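Local coordinates for putative exported protein (Bordetella pertussis Tohama I, PDB 2PFZ) that binds pyroglutamic acid as an extracytoplasmic solute receptor, probably delivering it to a tripartite ATP-independent periplasmic (TRAP) transporter, at residues A[67-70]-A[71-74]; A[165-168]-A[169-173]; A[236-239]-A[240-244]; A[252-256]-A[257-261]. All coordinates share one frame; numbering follows the deposited sequence.

The four contacts follow one another along the chain, each a local turn or helix segment of the family 7 solute-binding fold. Contact 1 lies in the loop between strand 61-65 and helix 88-107; contact 2 is helix 167-172, which follows strand 158-161 at the edge of the six-stranded mixed sheet. Contacts 3 and 4 share the long helix 222-256, their centres about 23 Å apart: contact 3 packs on helix 88-107 and strand 111-118, whereas contact 4 ends the helix and leads into strand 260-262 of that sheet. Contacts 1 and 4 are farthest apart, about 33 Å between centres. Contact 2 comes nearest the bound pyroglutamic acid, the Leu167 side chain about 5 Å from it.

Contact 1: residues A[67-70]-A[71-74]; sequences TNFA and NEDP
Phe69 and Glu72 meet as the two ends of a type I beta-turn that follows a short 3-10 segment, in the connection between strand 61-65 and helix 88-107 of this periplasmic binding-protein fold. Asn71 comes first: its backbone N donates to a water, which in turn donates to Asn68 O, so the water spans the two residues between Asn68 O and Asn71 N. The Asn71 side chain lies against the carbonyl group of Ala70, with ND2 3.8 Å from Ala70 C.

Glu72 makes the main closure. Its N donates to Phe69 O at 2.9 Å, coming from above the carbonyl plane, 50° out of it. Glu72 CB also rests near the same oxygen, at 3.4 Å. With CG placed anti to the carbonyl carbon (chi1 -72°) and the chain extended beyond it, the carboxylate runs alongside the Phe69 ring, the two planes 66° apart. Lys51 forms a long, weak ion pair with Glu72 OE1.

Asp73 N reaches Phe69 O in a weak second bond of 3.5 Å, while its OD1 accepts from Val75 N. Pro74 then carries the chain away, its carbonyl oxygen accepting from Trp283 NE1. Phe69 is buried and packs on Tyr76, yet its ring edge still meets the glutamate: Glu72 OE2 sits near the ring plane, 3.4 Å from Phe69 CD1.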
loop_
_atom_site.group_PDB
_atom_site.type_symbol
_atom_site.label_atom_id
_atom_site.label_comp_id
_atom_site.label_asym_id
_atom_site.label_seq_id
_atom_site.Cartn_x
_atom_site.Cartn_y
_atom_site.Cartn_z
ATOM N N THR A 67 -2.179 4.185 -3.752
ATOM C CA THR A 67 -2.450 5.531 -3.243
ATOM C C THR A 67 -1.381 6.589 -3.577
ATOM O O THR A 67 -1.648 7.771 -3.444
ATOM C CB THR A 67 -2.799 5.549 -1.715
ATOM O OG1 THR A 67 -1.851 4.772 -0.967
ATOM C CG2 THR A 67 -4.213 5.023 -1.481
ATOM N N ASN A 68 -0.182 6.173 -3.999
ATOM C CA ASN A 68 0.801 7.147 -4.481
ATOM C C ASN A 68 0.290 7.901 -5.697
ATOM O O ASN A 68 0.811 8.987 -6.033
ATOM C CB ASN A 68 2.134 6.492 -4.838
ATOM C CG ASN A 68 3.107 6.456 -3.683
ATOM O OD1 ASN A 68 4.011 5.593 -3.645
ATOM N ND2 ASN A 68 2.968 7.403 -2.751
ATOM N N PHE A 69 -0.734 7.337 -6.350
ATOM C CA PHE A 69 -1.212 7.870 -7.619
ATOM C C PHE A 69 -2.586 8.529 -7.529
ATOM O O PHE A 69 -3.218 8.845 -8.535
ATOM C CB PHE A 69 -1.026 6.785 -8.718
ATOM C CG PHE A 69 0.396 6.337 -8.802
ATOM C CD1 PHE A 69 1.338 7.118 -9.477
ATOM C CD2 PHE A 69 0.841 5.238 -8.079
ATOM C CE1 PHE A 69 2.674 6.782 -9.478
ATOM C CE2 PHE A 69 2.183 4.875 -8.089
ATOM C CZ PHE A 69 3.104 5.643 -8.779
ATOM N N ALA A 70 -2.982 8.849 -6.292
ATOM C CA ALA A 70 -4.284 9.454 -5.996
ATOM C C ALA A 70 -4.526 10.777 -6.712
ATOM O O ALA A 70 -5.681 11.098 -7.060
ATOM C CB ALA A 70 -4.483 9.607 -4.474
ATOM N N ASN A 71 -3.463 11.538 -6.967
ATOM C CA ASN A 71 -3.627 12.812 -7.680
ATOM C C ASN A 71 -3.809 12.643 -9.189
ATOM O O ASN A 71 -4.240 13.570 -9.871
ATOM C CB ASN A 71 -2.512 13.805 -7.329
ATOM C CG ASN A 71 -2.623 14.309 -5.887
ATOM O OD1 ASN A 71 -1.641 14.728 -5.285
ATOM N ND2 ASN A 71 -3.825 14.258 -5.335
ATOM N N GLU A 72 -3.510 11.458 -9.706
ATOM C CA GLU A 72 -3.622 11.240 -11.147
ATOM C C GLU A 72 -5.054 10.860 -11.522
ATOM O O GLU A 72 -5.570 11.288 -12.551
ATOM C CB GLU A 72 -2.658 10.158 -11.606
ATOM C CG GLU A 72 -1.172 10.529 -11.622
ATOM C CD GLU A 72 -0.359 9.386 -12.164
ATOM O OE1 GLU A 72 -0.983 8.492 -12.777
ATOM O OE2 GLU A 72 0.879 9.376 -11.997
ATOM N N ASP A 73 -5.691 10.059 -10.677
ATOM C CA ASP A 73 -7.057 9.602 -10.917
ATOM C C ASP A 73 -7.660 9.115 -9.605
ATOM O O ASP A 73 -6.984 8.398 -8.876
ATOM C CB ASP A 73 -7.047 8.448 -11.930
ATOM C CG ASP A 73 -8.447 8.062 -12.383
ATOM O OD1 ASP A 73 -9.148 7.386 -11.613
ATOM O OD2 ASP A 73 -8.841 8.457 -13.502
ATOM N N PRO A 74 -8.940 9.458 -9.323
ATOM C CA PRO A 74 -9.613 9.026 -8.085
ATOM C C PRO A 74 -9.592 7.502 -7.819
ATOM O O PRO A 74 -9.645 7.090 -6.659
ATOM C CB PRO A 74 -11.063 9.534 -8.252
ATOM C CG PRO A 74 -11.048 10.512 -9.357
ATOM C CD PRO A 74 -9.808 10.315 -10.166
HETATM O O HOH W 1 -0.662 11.116 -7.130
#

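Contact 2: residues A[165-168]-A[169-173]; sequences AELA and QAMAT
Leu167 and Met171, one helical turn apart, cross obliquely on the buried side of a short helix. Leu167 CD2 comes to 4.0 Å from Met171 CG, so a branch methyl of the leucine meets the shaft of the methionine. Met171 has CG anti to its carbonyl carbon (chi1 -75°), beside the backbone N; the chain then runs on extended and bends at chi3, which brings CE back over the first turn, 3.8 Å from Ala168 CA. Beyond the segment, Met171 packs on Ile176, Thr191 and Ile195, and this hydrophobic side chain thereby ties the helix to the loops around it.

Gln169 takes another direction. Its CG stands anti to the backbone N (chi1 -178°) and the chain is extended, carrying the amide into an exposed position, while its CB remains 3.7 Å from Glu166 O. The alanines keep to the backbone: Ala172 CB lies 3.3 Å from Ala168 O, and Ala172 itself touches Tyr194.

Beneath the side chains, Met171 N donates to Leu167 O at 3.0 Å, almost in line with the carbonyl bond. Ala170 N bonds Glu166 O and Ala172 N bonds Ala168 O. At the far end Gln169 O is gripped twice, by Thr173 N and by Thr173 OG1, the latter at 3.1 Å. A water bridges Gln169 N and Ala165 O, its bond to the carbonyl being weak.

This is a short alpha-helix with Glu166 at its N-cap position, beside the pyroglutamic acid pocket: the Leu167 side chain is about 5 Å from the ligand.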
loop_
_atom_site.group_PDB
_atom_site.type_symbol
_atom_site.label_atom_id
_atom_site.label_comp_id
_atom_site.label_asym_id
_atom_site.label_seq_id
_atom_site.Cartn_x
_atom_site.Cartn_y
_atom_site.Cartn_z
ATOM N N ALA A 165 12.221 3.831 2.026
ATOM C CA ALA A 165 13.677 3.685 1.881
ATOM C C ALA A 165 14.490 4.785 2.579
ATOM O O ALA A 165 15.683 4.573 2.875
ATOM C CB ALA A 165 14.079 3.578 0.399
ATOM N N GLU A 166 13.845 5.937 2.821
ATOM C CA GLU A 166 14.434 7.086 3.531
ATOM C C GLU A 166 13.872 7.348 4.928
ATOM O O GLU A 166 14.214 8.360 5.553
ATOM C CB GLU A 166 14.278 8.377 2.721
ATOM C CG GLU A 166 15.296 8.537 1.621
ATOM C CD GLU A 166 14.949 7.725 0.416
ATOM O OE1 GLU A 166 13.812 7.874 -0.090
ATOM O OE2 GLU A 166 15.808 6.933 -0.033
ATOM N N LEU A 167 13.019 6.457 5.421
ATOM C CA LEU A 167 12.300 6.717 6.682
ATOM C C LEU A 167 13.204 6.627 7.910
ATOM O O LEU A 167 13.149 7.468 8.803
ATOM C CB LEU A 167 11.152 5.716 6.849
ATOM C CG LEU A 167 9.801 6.150 7.424
ATOM C CD1 LEU A 167 8.984 4.937 7.841
ATOM C CD2 LEU A 167 9.833 7.195 8.507
ATOM N N ALA A 168 14.023 5.592 7.966
ATOM C CA ALA A 168 14.908 5.407 9.116
ATOM C C ALA A 168 15.773 6.654 9.347
ATOM O O ALA A 168 15.898 7.141 10.481
ATOM C CB ALA A 168 15.759 4.164 8.920
ATOM N N GLN A 169 16.309 7.182 8.259
ATOM C CA GLN A 169 17.101 8.392 8.254
ATOM C C GLN A 169 16.316 9.617 8.719
ATOM O O GLN A 169 16.794 10.360 9.554
ATOM C CB GLN A 169 17.702 8.606 6.859
ATOM C CG GLN A 169 18.587 9.811 6.702
ATOM C CD GLN A 169 18.974 10.088 5.246
ATOM O OE1 GLN A 169 18.511 9.413 4.325
ATOM N NE2 GLN A 169 19.823 11.087 5.043
ATOM N N ALA A 170 15.114 9.813 8.178
ATOM C CA ALA A 170 14.240 10.923 8.586
ATOM C C ALA A 170 13.890 10.906 10.080
ATOM O O ALA A 170 13.730 11.973 10.704
ATOM C CB ALA A 170 12.966 10.941 7.749
ATOM N N MET A 171 13.751 9.706 10.650
ATOM C CA MET A 171 13.500 9.570 12.077
ATOM C C MET A 171 14.760 9.855 12.869
ATOM O O MET A 171 14.713 10.560 13.872
ATOM C CB MET A 171 12.990 8.176 12.417
ATOM C CG MET A 171 11.529 7.946 12.026
ATOM S SD MET A 171 10.916 6.323 12.521
ATOM C CE MET A 171 11.964 5.285 11.517
ATOM N N ALA A 172 15.880 9.319 12.393
ATOM C CA ALA A 172 17.168 9.428 13.078
ATOM C C ALA A 172 17.654 10.869 13.144
ATOM O O ALA A 172 18.382 11.236 14.070
ATOM C CB ALA A 172 18.201 8.547 12.409
ATOM N N THR A 173 17.247 11.685 12.176
ATOM C CA THR A 173 17.612 13.103 12.164
ATOM C C THR A 173 16.503 14.017 12.704
ATOM O O THR A 173 16.697 15.228 12.834
ATOM C CB THR A 173 18.007 13.570 10.750
ATOM O OG1 THR A 173 16.867 13.485 9.879
ATOM C CG2 THR A 173 19.158 12.727 10.199
HETATM O O HOH W 2 16.781 5.462 5.873
#

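Contact 3: residues A[236-239]-A[240-244]; sequences EERG and WKLSQ
A turn in the middle of the long alpha-helix 222-256 sets Glu236 against Trp240 and Arg238 against Leu242, each pair four residues apart. Trp240 turns its edge to the preceding turn: Glu236 O lies in the indole plane at that edge, 3.0 Å from Trp240 CD1, and also accepts from Trp240 N at 3.1 Å. Glu236 CG runs alongside, 3.7 Å from Trp240 CD1, with carboxylate and indole planes 68° apart. The indole stands edge-to-face with Phe92 of helix 88-107.

On another side of the helix Arg238 and Leu242 point the same way. With CG anti to the carbonyl carbon (chi1 -76°) and chi2 at 42°, Leu242 brings CD1 to 3.5 Å from Arg238 CG. Ser243 N donates to Gly239 O at 2.9 Å, continuing the helical ladder.

Glu236 OE1 accepts from Ser116 N and hydrogen-bonds Tyr95 OH, and Trp240 NE1 donates to Ser116 O. The aliphatic parts thus pack against each other along the helix surface, while the polar ends of Glu236, Trp240 and Arg238 reach neighbouring elements. The salt bridge from Arg238 NH2 to Asp25, with NH1 bonded to Asn18, probably neutralises the guanidinium charge and ties this face to helix 14-30.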
loop_
_atom_site.group_PDB
_atom_site.type_symbol
_atom_site.label_atom_id
_atom_site.label_comp_id
_atom_site.label_asym_id
_atom_site.label_seq_id
_atom_site.Cartn_x
_atom_site.Cartn_y
_atom_site.Cartn_z
ATOM N N GLU A 236 -1.138 -13.328 -5.344
ATOM C CA GLU A 236 -2.208 -12.611 -4.664
ATOM C C GLU A 236 -2.697 -13.370 -3.453
ATOM O O GLU A 236 -2.866 -12.778 -2.410
ATOM C CB GLU A 236 -3.384 -12.308 -5.571
ATOM C CG GLU A 236 -4.291 -11.210 -4.984
ATOM C CD GLU A 236 -5.293 -10.696 -5.980
ATOM O OE1 GLU A 236 -4.919 -9.839 -6.820
ATOM O OE2 GLU A 236 -6.479 -11.124 -5.910
ATOM N N GLU A 237 -2.947 -14.669 -3.612
ATOM C CA GLU A 237 -3.423 -15.520 -2.510
ATOM C C GLU A 237 -2.428 -15.544 -1.358
ATOM O O GLU A 237 -2.792 -15.305 -0.192
ATOM C CB GLU A 237 -3.693 -16.957 -3.019
ATOM C CG GLU A 237 -4.150 -17.923 -1.916
ATOM C CD GLU A 237 -5.159 -18.972 -2.378
ATOM O OE1 GLU A 237 -6.053 -18.647 -3.195
ATOM O OE2 GLU A 237 -5.064 -20.130 -1.894
ATOM N N ARG A 238 -1.168 -15.817 -1.700
ATOM C CA ARG A 238 -0.094 -15.889 -0.719
ATOM C C ARG A 238 0.132 -14.536 -0.038
ATOM O O ARG A 238 0.413 -14.494 1.150
ATOM C CB ARG A 238 1.209 -16.367 -1.374
ATOM C CG ARG A 238 2.410 -16.551 -0.420
ATOM C CD ARG A 238 3.715 -16.833 -1.174
ATOM N NE ARG A 238 3.499 -17.645 -2.348
ATOM C CZ ARG A 238 3.672 -17.281 -3.624
ATOM N NH1 ARG A 238 4.095 -16.059 -4.004
ATOM N NH2 ARG A 238 3.403 -18.195 -4.535
ATOM N N GLY A 239 0.049 -13.444 -0.802
ATOM C CA GLY A 239 0.345 -12.097 -0.279
ATOM C C GLY A 239 -0.695 -11.661 0.751
ATOM O O GLY A 239 -0.347 -11.131 1.824
ATOM N N TRP A 240 -1.967 -11.887 0.442
ATOM C CA TRP A 240 -3.024 -11.557 1.415
ATOM C C TRP A 240 -2.864 -12.416 2.669
ATOM O O TRP A 240 -3.029 -11.926 3.797
ATOM C CB TRP A 240 -4.421 -11.737 0.805
ATOM C CG TRP A 240 -4.801 -10.598 -0.080
ATOM C CD1 TRP A 240 -4.418 -10.397 -1.387
ATOM C CD2 TRP A 240 -5.638 -9.489 0.272
ATOM N NE1 TRP A 240 -4.966 -9.227 -1.863
ATOM C CE2 TRP A 240 -5.716 -8.648 -0.862
ATOM C CE3 TRP A 240 -6.344 -9.133 1.435
ATOM C CZ2 TRP A 240 -6.457 -7.456 -0.863
ATOM C CZ3 TRP A 240 -7.082 -7.933 1.433
ATOM C CH2 TRP A 240 -7.139 -7.122 0.300
ATOM N N LYS A 241 -2.550 -13.695 2.448
ATOM C CA LYS A 241 -2.268 -14.651 3.517
ATOM C C LYS A 241 -1.152 -14.170 4.442
ATOM O O LYS A 241 -1.340 -14.086 5.667
ATOM C CB LYS A 241 -1.937 -16.032 2.907
ATOM C CG LYS A 241 -1.635 -17.156 3.907
ATOM C CD LYS A 241 -1.061 -18.391 3.166
ATOM C CE LYS A 241 -0.602 -19.503 4.145
ATOM N NZ LYS A 241 -1.614 -19.840 5.204
ATOM N N LEU A 242 0.002 -13.836 3.866
ATOM C CA LEU A 242 1.170 -13.446 4.670
ATOM C C LEU A 242 0.974 -12.088 5.350
ATOM O O LEU A 242 1.464 -11.872 6.460
ATOM C CB LEU A 242 2.459 -13.467 3.844
ATOM C CG LEU A 242 3.124 -14.835 3.509
ATOM C CD1 LEU A 242 2.168 -16.030 3.078
ATOM C CD2 LEU A 242 4.214 -14.623 2.455
ATOM N N SER A 243 0.229 -11.196 4.699
ATOM C CA SER A 243 -0.025 -9.879 5.255
ATOM C C SER A 243 -0.804 -10.017 6.560
ATOM O O SER A 243 -0.404 -9.472 7.589
ATOM C CB SER A 243 -0.822 -9.028 4.263
ATOM O OG SER A 243 -0.940 -7.693 4.757
ATOM N N GLN A 244 -1.884 -10.787 6.521
ATOM C CA GLN A 244 -2.749 -10.952 7.712
ATOM C C GLN A 244 -2.046 -11.751 8.798
ATOM O O GLN A 244 -2.085 -11.371 9.970
ATOM C CB GLN A 244 -4.035 -11.657 7.329
ATOM C CG GLN A 244 -4.959 -11.923 8.544
ATOM C CD GLN A 244 -6.297 -12.495 8.139
ATOM O OE1 GLN A 244 -7.026 -13.031 8.979
ATOM N NE2 GLN A 244 -6.646 -12.370 6.861
#

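Contact 4: residues A[252-256]-A[257-261]; sequences EQLAK and NGMAI
Leu254 and Met259 make the close-packed side of this helix end, lying side by side and pointing the same way. Leu254 CD2 touches Met259 CE at 3.8 Å, and the sulfur sits beside both leucine methyls. Met259 CG is anti to the backbone N (chi1 -163°), with the chain bent at chi3 to lay its methyl on the leucine. Ile261 adds its CD1, 3.9 Å from Leu254 CB, while its CG1 approaches Ala255 CB. Tyr192 packs on both Leu254 and Met259, extending the apolar cluster.

The other side is polar and open to solvent at Lys256 and Gly258, with the partly exposed Asn257 between them. Asn257 grips Gln253 O twice: its backbone N at 3.0 Å and its side-chain ND2 at 3.2 Å reach that oxygen from opposite faces of the carbonyl plane. The ND2 bond helps to fix the rotation of the carboxamide. The Asn257 side chain also touches Phe187 of helix 183-188. Of Lys256, only the base lies close to Asn257.

Ala255 CA makes a CA-H...O contact with Met259 O. Gly258 turns the chain with positive phi (95°). Its N donates to Ala255 O at 2.9 Å, and Met259 N donates to Leu254 O at 3.1 Å. These paired bonds, with glycine at C-prime, form a Schellman motif, ending helix 222-256 and turning the chain into strand 260-262, where Ala260 pairs with Lys196 and Phe198.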
loop_
_atom_site.group_PDB
_atom_site.type_symbol
_atom_site.label_atom_id
_atom_site.label_comp_id
_atom_site.label_asym_id
_atom_site.label_seq_id
_atom_site.Cartn_x
_atom_site.Cartn_y
_atom_site.Cartn_z
ATOM N N GLU A 252 3.361 -7.847 18.196
ATOM C CA GLU A 252 3.971 -8.460 19.380
ATOM C C GLU A 252 5.488 -8.260 19.379
ATOM O O GLU A 252 6.089 -8.080 20.427
ATOM C CB GLU A 252 3.631 -9.959 19.465
ATOM C CG GLU A 252 2.137 -10.273 19.649
ATOM C CD GLU A 252 1.547 -9.633 20.887
ATOM O OE1 GLU A 252 2.056 -9.898 21.992
ATOM O OE2 GLU A 252 0.580 -8.848 20.752
ATOM N N GLN A 253 6.109 -8.266 18.204
ATOM C CA GLN A 253 7.544 -8.014 18.125
ATOM C C GLN A 253 7.863 -6.549 18.436
ATOM O O GLN A 253 8.803 -6.277 19.149
ATOM C CB GLN A 253 8.117 -8.479 16.778
ATOM C CG GLN A 253 9.597 -8.863 16.819
ATOM C CD GLN A 253 9.897 -10.217 17.480
ATOM O OE1 GLN A 253 11.064 -10.538 17.718
ATOM N NE2 GLN A 253 8.857 -11.005 17.776
ATOM N N LEU A 254 7.061 -5.615 17.932
ATOM C CA LEU A 254 7.192 -4.195 18.281
ATOM C C LEU A 254 7.077 -3.999 19.793
ATOM O O LEU A 254 7.849 -3.226 20.391
ATOM C CB LEU A 254 6.128 -3.353 17.562
ATOM C CG LEU A 254 6.394 -3.099 16.067
ATOM C CD1 LEU A 254 5.180 -2.506 15.379
ATOM C CD2 LEU A 254 7.592 -2.193 15.863
ATOM N N ALA A 255 6.125 -4.702 20.405
ATOM C CA ALA A 255 6.004 -4.701 21.868
ATOM C C ALA A 255 7.264 -5.258 22.522
ATOM O O ALA A 255 7.807 -4.630 23.436
ATOM C CB ALA A 255 4.750 -5.467 22.329
ATOM N N LYS A 256 7.751 -6.407 22.046
ATOM C CA LYS A 256 9.007 -6.980 22.565
ATOM C C LYS A 256 10.096 -5.909 22.604
ATOM O O LYS A 256 10.917 -5.868 23.526
ATOM C CB LYS A 256 9.454 -8.191 21.721
ATOM C CG LYS A 256 10.788 -8.826 22.149
ATOM C CD LYS A 256 10.873 -10.338 21.851
ATOM C CE LYS A 256 11.993 -10.742 20.855
ATOM N NZ LYS A 256 13.333 -10.089 21.141
ATOM N N ASN A 257 10.059 -5.019 21.614
ATOM C CA ASN A 257 11.068 -3.980 21.417
ATOM C C ASN A 257 10.810 -2.642 22.106
ATOM O O ASN A 257 11.517 -1.647 21.855
ATOM C CB ASN A 257 11.303 -3.788 19.923
ATOM C CG ASN A 257 12.321 -4.755 19.388
ATOM O OD1 ASN A 257 13.501 -4.680 19.743
ATOM N ND2 ASN A 257 11.879 -5.683 18.547
ATOM N N GLY A 258 9.793 -2.621 22.964
ATOM C CA GLY A 258 9.509 -1.471 23.823
ATOM C C GLY A 258 8.490 -0.464 23.324
ATOM O O GLY A 258 8.367 0.618 23.904
ATOM N N MET A 259 7.763 -0.797 22.259
ATOM C CA MET A 259 6.675 0.066 21.773
ATOM C C MET A 259 5.368 -0.284 22.502
ATOM O O MET A 259 5.108 -1.452 22.790
ATOM C CB MET A 259 6.509 -0.109 20.252
ATOM C CG MET A 259 5.727 0.993 19.536
ATOM S SD MET A 259 5.732 0.744 17.746
ATOM C CE MET A 259 7.368 1.301 17.345
ATOM N N ALA A 260 4.566 0.723 22.826
ATOM C CA ALA A 260 3.244 0.481 23.384
ATOM C C ALA A 260 2.319 0.256 22.201
ATOM O O ALA A 260 2.194 1.128 21.349
ATOM C CB ALA A 260 2.771 1.674 24.192
ATOM N N ILE A 261 1.695 -0.916 22.142
ATOM C CA ILE A 261 0.625 -1.159 21.176
ATOM C C ILE A 261 -0.735 -0.847 21.817
ATOM O O ILE A 261 -1.148 -1.530 22.763
ATOM C CB ILE A 261 0.661 -2.611 20.648
ATOM C CG1 ILE A 261 2.112 -3.055 20.331
ATOM C CG2 ILE A 261 -0.274 -2.761 19.418
ATOM C CD1 ILE A 261 2.868 -2.196 19.284
#